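Local coordinates for uncharacterized protein DUF1185 (PDB 3BYQ), which is of unknown function but has a variant of the Bacillus chorismate mutase fold and may play a part in amino-acid metabolism, at residues I13-T17 with P28-A33; Y128-V134 with F146-G152; N76-K82 with A165-G171. All coordinates share one frame. Residue numbers count along the deposited sequence, not the author numbering.

Contact 1 (I13-T17 with P28-A33). With EDO (1,2-ethanediol), chain Y.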
loop_
_atom_site.group_PDB
_atom_site.type_symbol
_atom_site.label_atom_id
_atom_site.label_comp_id
_atom_site.label_asym_id
_atom_site.label_seq_id
_atom_site.Cartn_x
_atom_site.Cartn_y
_atom_site.Cartn_z
ATOM N N ILE B 13 -8.433 16.734 9.793
ATOM C CA ILE B 13 -6.997 16.613 10.052
ATOM C C ILE B 13 -6.360 17.971 9.912
ATOM O O ILE B 13 -6.732 18.793 9.057
ATOM C CB ILE B 13 -6.270 15.560 9.215
ATOM C CG1 ILE B 13 -6.256 15.946 7.739
ATOM C CG2 ILE B 13 -6.912 14.182 9.424
ATOM C CD1 ILE B 13 -5.537 14.939 6.849
ATOM N N VAL B 14 -5.435 18.233 10.829
ATOM C CA VAL B 14 -4.673 19.490 10.840
ATOM C C VAL B 14 -3.210 19.093 10.886
ATOM O O VAL B 14 -2.764 18.492 11.836
ATOM C CB VAL B 14 -4.993 20.480 11.989
ATOM C CG1 VAL B 14 -4.147 21.754 11.850
ATOM C CG2 VAL B 14 -6.505 20.815 11.989
ATOM N N GLU B 15 -2.492 19.427 9.826
ATOM C CA GLU B 15 -1.068 19.144 9.709
ATOM C C GLU B 15 -0.314 20.449 9.855
ATOM O O GLU B 15 -0.512 21.378 9.079
ATOM C CB GLU B 15 -0.796 18.528 8.320
ATOM C CG GLU B 15 0.645 18.161 8.053
ATOM C CD GLU B 15 0.916 17.909 6.577
ATOM O OE1 GLU B 15 0.831 18.845 5.720
ATOM O OE2 GLU B 15 1.247 16.742 6.271
ATOM N N THR B 16 0.566 20.507 10.831
ATOM C CA THR B 16 1.374 21.692 11.083
ATOM C C THR B 16 2.797 21.341 10.707
ATOM O O THR B 16 3.357 20.375 11.229
ATOM C CB THR B 16 1.320 22.116 12.556
ATOM O OG1 THR B 16 -0.061 22.264 12.967
ATOM C CG2 THR B 16 2.075 23.420 12.777
ATOM N N THR B 17 3.341 22.102 9.756
ATOM C CA THR B 17 4.718 21.907 9.314
ATOM C C THR B 17 5.612 23.058 9.764
ATOM O O THR B 17 5.394 24.227 9.431
ATOM C CB THR B 17 4.791 21.781 7.791
ATOM O OG1 THR B 17 3.966 20.687 7.363
ATOM C CG2 THR B 17 6.232 21.546 7.333
ATOM N N PRO B 28 4.710 28.421 11.434
ATOM C CA PRO B 28 4.563 27.197 10.676
ATOM C C PRO B 28 3.390 27.226 9.731
ATOM O O PRO B 28 2.482 28.034 9.874
ATOM C CB PRO B 28 4.297 26.151 11.765
ATOM C CG PRO B 28 3.745 26.874 12.876
ATOM C CD PRO B 28 4.402 28.215 12.861
ATOM N N LEU B 29 3.435 26.354 8.746
ATOM C CA LEU B 29 2.304 26.177 7.862
ATOM C C LEU B 29 1.293 25.217 8.464
ATOM O O LEU B 29 1.666 24.195 9.026
ATOM C CB LEU B 29 2.782 25.603 6.523
ATOM C CG LEU B 29 1.715 25.241 5.501
ATOM C CD1 LEU B 29 0.897 26.467 5.040
ATOM C CD2 LEU B 29 2.418 24.573 4.365
ATOM N N LYS B 30 0.010 25.550 8.351
ATOM C CA LYS B 30 -1.043 24.605 8.705
ATOM C C LYS B 30 -1.880 24.348 7.455
ATOM O O LYS B 30 -2.271 25.286 6.738
ATOM C CB LYS B 30 -1.946 25.070 9.811
ATOM C CG LYS B 30 -1.225 25.308 11.084
ATOM C CD LYS B 30 -2.203 25.473 12.251
ATOM C CE LYS B 30 -1.456 25.937 13.463
ATOM N NZ LYS B 30 -2.254 25.814 14.710
ATOM N N LEU B 31 -2.068 23.064 7.197
ATOM C CA LEU B 31 -2.972 22.571 6.129
ATOM C C LEU B 31 -3.982 21.670 6.821
ATOM O O LEU B 31 -3.605 20.815 7.608
ATOM C CB LEU B 31 -2.209 21.775 5.068
ATOM C CG LEU B 31 -1.175 22.534 4.227
ATOM C CD1 LEU B 31 -0.422 21.594 3.307
ATOM C CD2 LEU B 31 -1.780 23.673 3.430
ATOM N N ALA B 32 -5.255 21.818 6.475
ATOM C CA ALA B 32 -6.312 21.052 7.159
ATOM C C ALA B 32 -7.287 20.489 6.167
ATOM O O ALA B 32 -7.574 21.126 5.139
ATOM C CB ALA B 32 -7.042 21.944 8.187
ATOM N N ALA B 33 -7.789 19.286 6.464
ATOM C CA ALA B 33 -8.760 18.637 5.563
ATOM C C ALA B 33 -9.934 18.186 6.412
ATOM O O ALA B 33 -9.749 17.716 7.515
ATOM C CB ALA B 33 -8.136 17.444 4.851
HETATM C C1 EDO Y . -0.974 22.723 16.047
HETATM O O1 EDO Y . -0.255 23.718 15.337
HETATM C C2 EDO Y . -0.030 22.143 17.070
HETATM O O2 EDO Y . 0.203 23.157 18.044
#
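Side chains leave these two antiparallel strands alternately on two faces. On one, Ile13, in the given one of its two conformers (p, t), sets CG1 3.8 Å from CB of Ala33, whose small methyl makes room for the branched neighbour, while Leu31 (m, t) packs on Ile149, apolar cover that suits a leucine, and Leu29 (t, p) lies against Asn147 and Val174. Glu15 (t, t) meets Lys9 of the second subunit in a salt bridge. On the other face Val14 (t) rests CG2 4.0 Å from CB of Ala32, near helix 51-72. Beside it Lys30, m at chi1 and t beyond, lies extended; its NZ is 3.0 Å, and Thr16 OG1 (m) 2.8 Å, from O1 of the same ethanediol, probably from the crystallisation liquor. Three hydrogen-bonded pairs, such as Glu15 N to Leu31 O at 2.8 Å, fix this pattern. The 13-17 edge also pairs with a strand of the second subunit: a beta hairpin within an intersubunit sheet.

Contact 2 (Y128-V134 with F146-G152). With EDO (1,2-ethanediol), chain O.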
loop_
_atom_site.group_PDB
_atom_site.type_symbol
_atom_site.label_atom_id
_atom_site.label_comp_id
_atom_site.label_asym_id
_atom_site.label_seq_id
_atom_site.Cartn_x
_atom_site.Cartn_y
_atom_site.Cartn_z
ATOM N N TYR B 128 -7.884 3.953 0.454
ATOM C CA TYR B 128 -7.066 4.614 -0.530
ATOM C C TYR B 128 -6.645 5.991 -0.005
ATOM O O TYR B 128 -7.453 6.744 0.528
ATOM C CB TYR B 128 -7.833 4.775 -1.847
ATOM C CG TYR B 128 -6.992 5.323 -2.977
ATOM C CD1 TYR B 128 -5.991 4.542 -3.510
ATOM C CD2 TYR B 128 -7.214 6.590 -3.531
ATOM C CE1 TYR B 128 -5.224 4.992 -4.558
ATOM C CE2 TYR B 128 -6.390 7.063 -4.578
ATOM C CZ TYR B 128 -5.405 6.243 -5.073
ATOM O OH TYR B 128 -4.533 6.597 -6.107
ATOM N N ARG B 129 -5.360 6.287 -0.174
ATOM C CA ARG B 129 -4.764 7.567 0.247
ATOM C C ARG B 129 -4.487 8.393 -0.987
ATOM O O ARG B 129 -3.976 7.862 -1.956
ATOM C CB ARG B 129 -3.413 7.333 0.901
ATOM C CG ARG B 129 -3.325 6.285 1.973
ATOM C CD ARG B 129 -4.056 6.648 3.185
ATOM N NE ARG B 129 -3.706 7.939 3.769
ATOM C CZ ARG B 129 -4.390 8.502 4.756
ATOM N NH1 ARG B 129 -5.417 7.862 5.304
ATOM N NH2 ARG B 129 -4.050 9.686 5.213
HETATM N N MSE B 130 -4.775 9.689 -0.936
HETATM C CA MSE B 130 -4.598 10.532 -2.114
HETATM C C MSE B 130 -4.019 11.891 -1.785
HETATM O O MSE B 130 -4.474 12.543 -0.859
HETATM C CB MSE B 130 -5.998 10.689 -2.776
HETATM C CG MSE B 130 -6.064 11.364 -4.108
HETATM SE SE MSE B 130 -7.814 11.143 -4.908
HETATM C CE MSE B 130 -8.819 12.278 -3.743
HETATM N N MSE B 131 -3.030 12.313 -2.574
HETATM C CA MSE B 131 -2.413 13.640 -2.424
HETATM C C MSE B 131 -3.346 14.646 -3.030
HETATM O O MSE B 131 -3.756 14.500 -4.186
HETATM C CB MSE B 131 -1.080 13.783 -3.179
HETATM C CG MSE B 131 0.017 12.879 -2.757
HETATM SE SE MSE B 131 0.524 13.075 -0.933
HETATM C CE MSE B 131 1.083 14.915 -0.882
ATOM N N VAL B 132 -3.672 15.670 -2.259
ATOM C CA VAL B 132 -4.593 16.728 -2.723
ATOM C C VAL B 132 -3.847 18.033 -2.925
ATOM O O VAL B 132 -3.253 18.566 -1.990
ATOM C CB VAL B 132 -5.771 16.950 -1.720
ATOM C CG1 VAL B 132 -6.760 18.029 -2.288
ATOM C CG2 VAL B 132 -6.484 15.621 -1.469
ATOM N N PRO B 133 -3.864 18.559 -4.132
ATOM C CA PRO B 133 -3.053 19.742 -4.357
ATOM C C PRO B 133 -3.805 20.994 -4.011
ATOM O O PRO B 133 -5.009 21.075 -4.232
ATOM C CB PRO B 133 -2.825 19.701 -5.864
ATOM C CG PRO B 133 -4.056 19.075 -6.378
ATOM C CD PRO B 133 -4.412 18.027 -5.401
ATOM N N VAL B 134 -3.079 21.974 -3.478
ATOM C CA VAL B 134 -3.664 23.258 -3.138
ATOM C C VAL B 134 -2.969 24.409 -3.830
ATOM O O VAL B 134 -1.815 24.317 -4.292
ATOM C CB VAL B 134 -3.636 23.561 -1.592
ATOM C CG1 VAL B 134 -4.317 22.466 -0.809
ATOM C CG2 VAL B 134 -2.189 23.764 -1.045
ATOM N N PHE B 146 1.751 26.729 -4.071
ATOM C CA PHE B 146 1.458 25.349 -4.540
ATOM C C PHE B 146 1.927 24.384 -3.498
ATOM O O PHE B 146 3.067 24.472 -3.017
ATOM C CB PHE B 146 2.139 25.014 -5.868
ATOM C CG PHE B 146 1.745 25.926 -6.973
ATOM C CD1 PHE B 146 0.427 26.011 -7.375
ATOM C CD2 PHE B 146 2.693 26.618 -7.687
ATOM C CE1 PHE B 146 0.057 26.841 -8.411
ATOM C CE2 PHE B 146 2.323 27.438 -8.767
ATOM C CZ PHE B 146 1.009 27.540 -9.105
ATOM N N ASN B 147 1.059 23.458 -3.125
ATOM C CA ASN B 147 1.373 22.516 -2.072
ATOM C C ASN B 147 0.431 21.323 -2.111
ATOM O O ASN B 147 -0.419 21.233 -2.999
ATOM C CB ASN B 147 1.248 23.203 -0.698
ATOM C CG ASN B 147 2.259 22.710 0.304
ATOM O OD1 ASN B 147 2.737 21.567 0.255
ATOM N ND2 ASN B 147 2.636 23.605 1.215
ATOM N N SER B 148 0.613 20.410 -1.163
ATOM C CA SER B 148 -0.203 19.191 -1.137
ATOM C C SER B 148 -0.381 18.683 0.247
ATOM O O SER B 148 0.464 18.914 1.108
ATOM C CB SER B 148 0.503 18.057 -1.932
ATOM O OG SER B 148 0.710 18.401 -3.276
ATOM N N ILE B 149 -1.511 18.020 0.461
ATOM C CA ILE B 149 -1.770 17.293 1.705
ATOM C C ILE B 149 -2.424 15.942 1.343
ATOM O O ILE B 149 -3.242 15.873 0.432
ATOM C CB ILE B 149 -2.604 18.086 2.695
ATOM C CG1 ILE B 149 -2.722 17.304 4.005
ATOM C CG2 ILE B 149 -3.987 18.390 2.109
ATOM C CD1 ILE B 149 -3.468 18.042 5.148
ATOM N N GLU B 150 -2.042 14.885 2.037
ATOM C CA GLU B 150 -2.637 13.572 1.779
ATOM C C GLU B 150 -3.903 13.379 2.591
ATOM O O GLU B 150 -3.925 13.667 3.785
ATOM C CB GLU B 150 -1.656 12.435 2.116
ATOM C CG GLU B 150 -2.098 11.111 1.484
ATOM C CD GLU B 150 -1.317 9.913 1.919
ATOM O OE1 GLU B 150 -1.412 9.568 3.118
ATOM O OE2 GLU B 150 -0.648 9.303 1.053
ATOM N N ILE B 151 -4.946 12.852 1.958
ATOM C CA ILE B 151 -6.178 12.527 2.666
ATOM C C ILE B 151 -6.492 11.044 2.504
ATOM O O ILE B 151 -5.950 10.357 1.613
ATOM C CB ILE B 151 -7.402 13.360 2.166
ATOM C CG1 ILE B 151 -7.798 12.994 0.726
ATOM C CG2 ILE B 151 -7.110 14.871 2.313
ATOM C CD1 ILE B 151 -9.175 13.562 0.268
ATOM N N GLY B 152 -7.423 10.587 3.323
ATOM C CA GLY B 152 -7.884 9.207 3.274
ATOM C C GLY B 152 -8.409 8.771 4.610
ATOM O O GLY B 152 -8.077 9.363 5.640
HETATM C C1 EDO O . -0.464 13.672 6.923
HETATM O O1 EDO O . -0.192 12.938 5.718
HETATM C C2 EDO O . -1.791 14.395 6.775
HETATM O O2 EDO O . -2.784 13.487 6.268
#
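Val132 and Ile151 form the apolar centre of this antiparallel beta hairpin, with Val132 CG2 3.7 Å from Ile151 CG1 on the diagonal between successive pairs of the same face. The selenomethionine Met130 adds its CE, 4.2 Å from Ile151 CD1, and Val134 brings CG2 to 3.5 Å from Asn147 CB. Beta-branched Val132, Ile149 and Ile151 suit both an extended backbone and a buried face, which here packs on strands 161-169 and 29-39. Around this core the main chains pair closely: Val132 N reaches Ile149 O at 2.7 Å, and Met130 N and Ile151 O are 2.9 Å apart. Pro133, lacking an amide proton, sits at a non-hydrogen-bonded position opposite Ser148, where pairing with strand 147-151 asks for none. On that other face selenomethionine Met131, in the conformer given (m, m, m; a second was modelled), curls across to put CE 3.4 Å from Ser148 CB; Ser148 OG bonds to Lys121 O of the third subunit. Glu150 OE2 likewise meets Tyr128 OH of the third subunit, so this face is part of an assembly interface. At the outer end Gly152 has phi/psi near 154/155°, where a CB would be jammed against the carbonyl O of Ile151, which alone calls for glycine; it would also clash with Tyr128 O and Arg129 NH1. A salt bridge closes the polar edge, Arg129 NE donating to Glu150 OE1 at 2.9 Å.

Contact 3 (N76-K82 with A165-G171). With EDO (1,2-ethanediol), chain T.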
loop_
_atom_site.group_PDB
_atom_site.type_symbol
_atom_site.label_atom_id
_atom_site.label_comp_id
_atom_site.label_asym_id
_atom_site.label_seq_id
_atom_site.Cartn_x
_atom_site.Cartn_y
_atom_site.Cartn_z
ATOM N N ASN B 76 -7.117 33.453 8.441
ATOM C CA ASN B 76 -5.857 32.791 8.189
ATOM C C ASN B 76 -5.781 31.941 6.942
ATOM O O ASN B 76 -4.805 31.250 6.733
ATOM C CB ASN B 76 -5.525 31.912 9.386
ATOM C CG ASN B 76 -5.356 32.703 10.642
ATOM O OD1 ASN B 76 -4.665 33.721 10.654
ATOM N ND2 ASN B 76 -5.966 32.241 11.715
ATOM N N ILE B 77 -6.792 32.009 6.112
ATOM C CA ILE B 77 -6.869 31.151 4.942
ATOM C C ILE B 77 -6.205 31.734 3.705
ATOM O O ILE B 77 -6.575 32.810 3.229
ATOM C CB ILE B 77 -8.340 30.802 4.591
ATOM C CG1 ILE B 77 -9.143 30.343 5.830
ATOM C CG2 ILE B 77 -8.397 29.800 3.426
ATOM C CD1 ILE B 77 -8.593 29.181 6.620
ATOM N N GLU B 78 -5.250 30.989 3.170
ATOM C CA GLU B 78 -4.577 31.378 1.950
ATOM C C GLU B 78 -4.589 30.365 0.836
ATOM O O GLU B 78 -4.380 30.745 -0.268
ATOM C CB GLU B 78 -3.145 31.828 2.216
ATOM C CG GLU B 78 -3.042 32.998 3.181
ATOM C CD GLU B 78 -1.630 33.573 3.294
ATOM O OE1 GLU B 78 -0.748 33.312 2.443
ATOM O OE2 GLU B 78 -1.416 34.304 4.263
ATOM N N VAL B 79 -4.821 29.083 1.123
ATOM C CA VAL B 79 -4.855 28.051 0.076
ATOM C C VAL B 79 -6.053 27.119 0.286
ATOM O O VAL B 79 -6.560 27.001 1.389
ATOM C CB VAL B 79 -3.537 27.210 0.019
ATOM C CG1 VAL B 79 -2.312 28.102 -0.301
ATOM C CG2 VAL B 79 -3.301 26.401 1.303
ATOM N N TYR B 80 -6.501 26.493 -0.795
ATOM C CA TYR B 80 -7.585 25.506 -0.681
ATOM C C TYR B 80 -7.549 24.474 -1.804
ATOM O O TYR B 80 -6.766 24.579 -2.748
ATOM C CB TYR B 80 -9.000 26.172 -0.531
ATOM C CG TYR B 80 -9.469 27.186 -1.580
ATOM C CD1 TYR B 80 -8.905 27.289 -2.862
ATOM C CD2 TYR B 80 -10.557 27.993 -1.302
ATOM C CE1 TYR B 80 -9.402 28.254 -3.808
ATOM C CE2 TYR B 80 -11.078 28.891 -2.242
ATOM C CZ TYR B 80 -10.504 29.028 -3.474
ATOM O OH TYR B 80 -11.055 29.995 -4.316
ATOM N N SER B 81 -8.404 23.475 -1.628
ATOM C CA SER B 81 -8.616 22.403 -2.555
ATOM C C SER B 81 -9.859 21.639 -2.173
ATOM O O SER B 81 -10.468 21.841 -1.125
ATOM C CB SER B 81 -7.433 21.441 -2.599
ATOM O OG SER B 81 -7.528 20.563 -3.728
ATOM N N LYS B 82 -10.184 20.693 -3.035
ATOM C CA LYS B 82 -11.359 19.840 -2.825
ATOM C C LYS B 82 -11.061 18.504 -3.429
ATOM O O LYS B 82 -10.302 18.406 -4.387
ATOM C CB LYS B 82 -12.605 20.452 -3.464
ATOM C CG LYS B 82 -12.559 20.604 -4.988
ATOM C CD LYS B 82 -13.553 21.640 -5.539
ATOM C CE LYS B 82 -13.295 21.880 -7.007
ATOM N NZ LYS B 82 -14.074 22.967 -7.623
ATOM N N ALA B 165 -14.217 15.668 0.439
ATOM C CA ALA B 165 -13.292 16.439 1.243
ATOM C C ALA B 165 -13.028 17.845 0.759
ATOM O O ALA B 165 -13.059 18.121 -0.470
ATOM C CB ALA B 165 -11.931 15.682 1.303
ATOM N N LEU B 166 -12.753 18.712 1.729
ATOM C CA LEU B 166 -12.289 20.068 1.431
ATOM C C LEU B 166 -10.988 20.251 2.183
ATOM O O LEU B 166 -10.779 19.656 3.254
ATOM C CB LEU B 166 -13.284 21.121 1.880
ATOM C CG LEU B 166 -14.636 21.120 1.153
ATOM C CD1 LEU B 166 -15.559 22.181 1.724
ATOM C CD2 LEU B 166 -14.434 21.317 -0.326
ATOM N N VAL B 167 -10.140 21.095 1.634
ATOM C CA VAL B 167 -8.864 21.443 2.221
ATOM C C VAL B 167 -8.702 22.957 2.271
ATOM O O VAL B 167 -9.040 23.649 1.338
ATOM C CB VAL B 167 -7.689 20.849 1.420
ATOM C CG1 VAL B 167 -6.320 21.285 2.011
ATOM C CG2 VAL B 167 -7.799 19.330 1.354
HETATM N N MSE B 168 -8.191 23.443 3.409
HETATM C CA MSE B 168 -7.752 24.837 3.555
HETATM C C MSE B 168 -6.408 24.872 4.249
HETATM O O MSE B 168 -6.085 23.985 5.047
HETATM C CB MSE B 168 -8.714 25.717 4.332
HETATM C CG MSE B 168 -10.089 25.885 3.658
HETATM SE SE MSE B 168 -11.152 27.080 4.739
HETATM C CE MSE B 168 -12.859 26.713 3.925
ATOM N N GLY B 169 -5.666 25.920 3.959
ATOM C CA GLY B 169 -4.335 26.119 4.521
ATOM C C GLY B 169 -4.012 27.583 4.708
ATOM O O GLY B 169 -4.675 28.446 4.136
ATOM N N THR B 170 -2.952 27.826 5.486
ATOM C CA THR B 170 -2.641 29.171 6.009
ATOM C C THR B 170 -1.549 29.976 5.313
ATOM O O THR B 170 -1.399 31.170 5.596
ATOM C CB THR B 170 -2.265 29.093 7.492
ATOM O OG1 THR B 170 -1.054 28.326 7.622
ATOM C CG2 THR B 170 -3.382 28.470 8.264
ATOM N N GLY B 171 -0.823 29.344 4.396
ATOM C CA GLY B 171 0.248 30.050 3.716
ATOM C C GLY B 171 1.001 29.275 2.675
ATOM O O GLY B 171 0.521 28.279 2.165
HETATM C C1 EDO T . 1.679 30.542 8.211
HETATM O O1 EDO T . 1.221 29.730 7.133
HETATM C C2 EDO T . 1.475 32.033 7.960
HETATM O O2 EDO T . 0.830 32.244 6.711
HETATM O O HOH W 1 -2.624 33.155 6.833
#
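Backbone hydrogen bonds carry this antiparallel pairing of strands 79-86 and 161-169. Ser81 N to Val167 O (3.0 Å) and Val167 N to Ser81 O (2.9 Å) form one pair. At the next, Gly169 O accepts from both Glu78 N (2.8 Å) and Val79 N (3.1 Å), a classic beta bulge. Gly169 suits the spot because a CB would clash with Val79 CG2. Apolar contacts lie on the Tyr80 and Met168 face: Ile77 CD1 is 3.8 Å from SE of selenomethionine Met168, and Lys82 CB, rooting its aliphatic chain, 3.7 Å from Leu166 CD2. Polar side chains find partners beyond the pair, Glu78 at His145 and Lys183, Tyr80 at Ala115 and Ser81 at Pro133. Where strand 161-169 ends and strand 79-86 has yet to begin, a water lies 2.9 Å from Asn76 O and 2.6 Å from Thr170 O, and an ethanediol O1 2.7 Å from Thr170 OG1. The chemistry thus passes from regular buried pairing, through a directly bonded bulge, to a water between two carbonyls.

Overall arrangement
All three contacts are antiparallel pairings in one mixed sheet, but their places differ. Contact 3 is the most buried; it joins strands far apart in sequence, and no other chain touches its segments. Contacts 1 and 2 each close a hairpin and are partly buried, with polar side chains that meet other subunits. Strand 29-39 of contact 1 neighbours strand 161-169 of contact 3, with Ala32 N 2.7 Å from Met168 O, while strand 130-136 of contact 2 neighbours strand 79-86. Contacts 1 and 2 meet mainly by side-chain packing, without strand pairing, Leu29 CD2 lying 3.3 Å from Asn147 ND2. Contact 2, nested in the chain between the segments of contact 3, carries the cross-strand salt bridge.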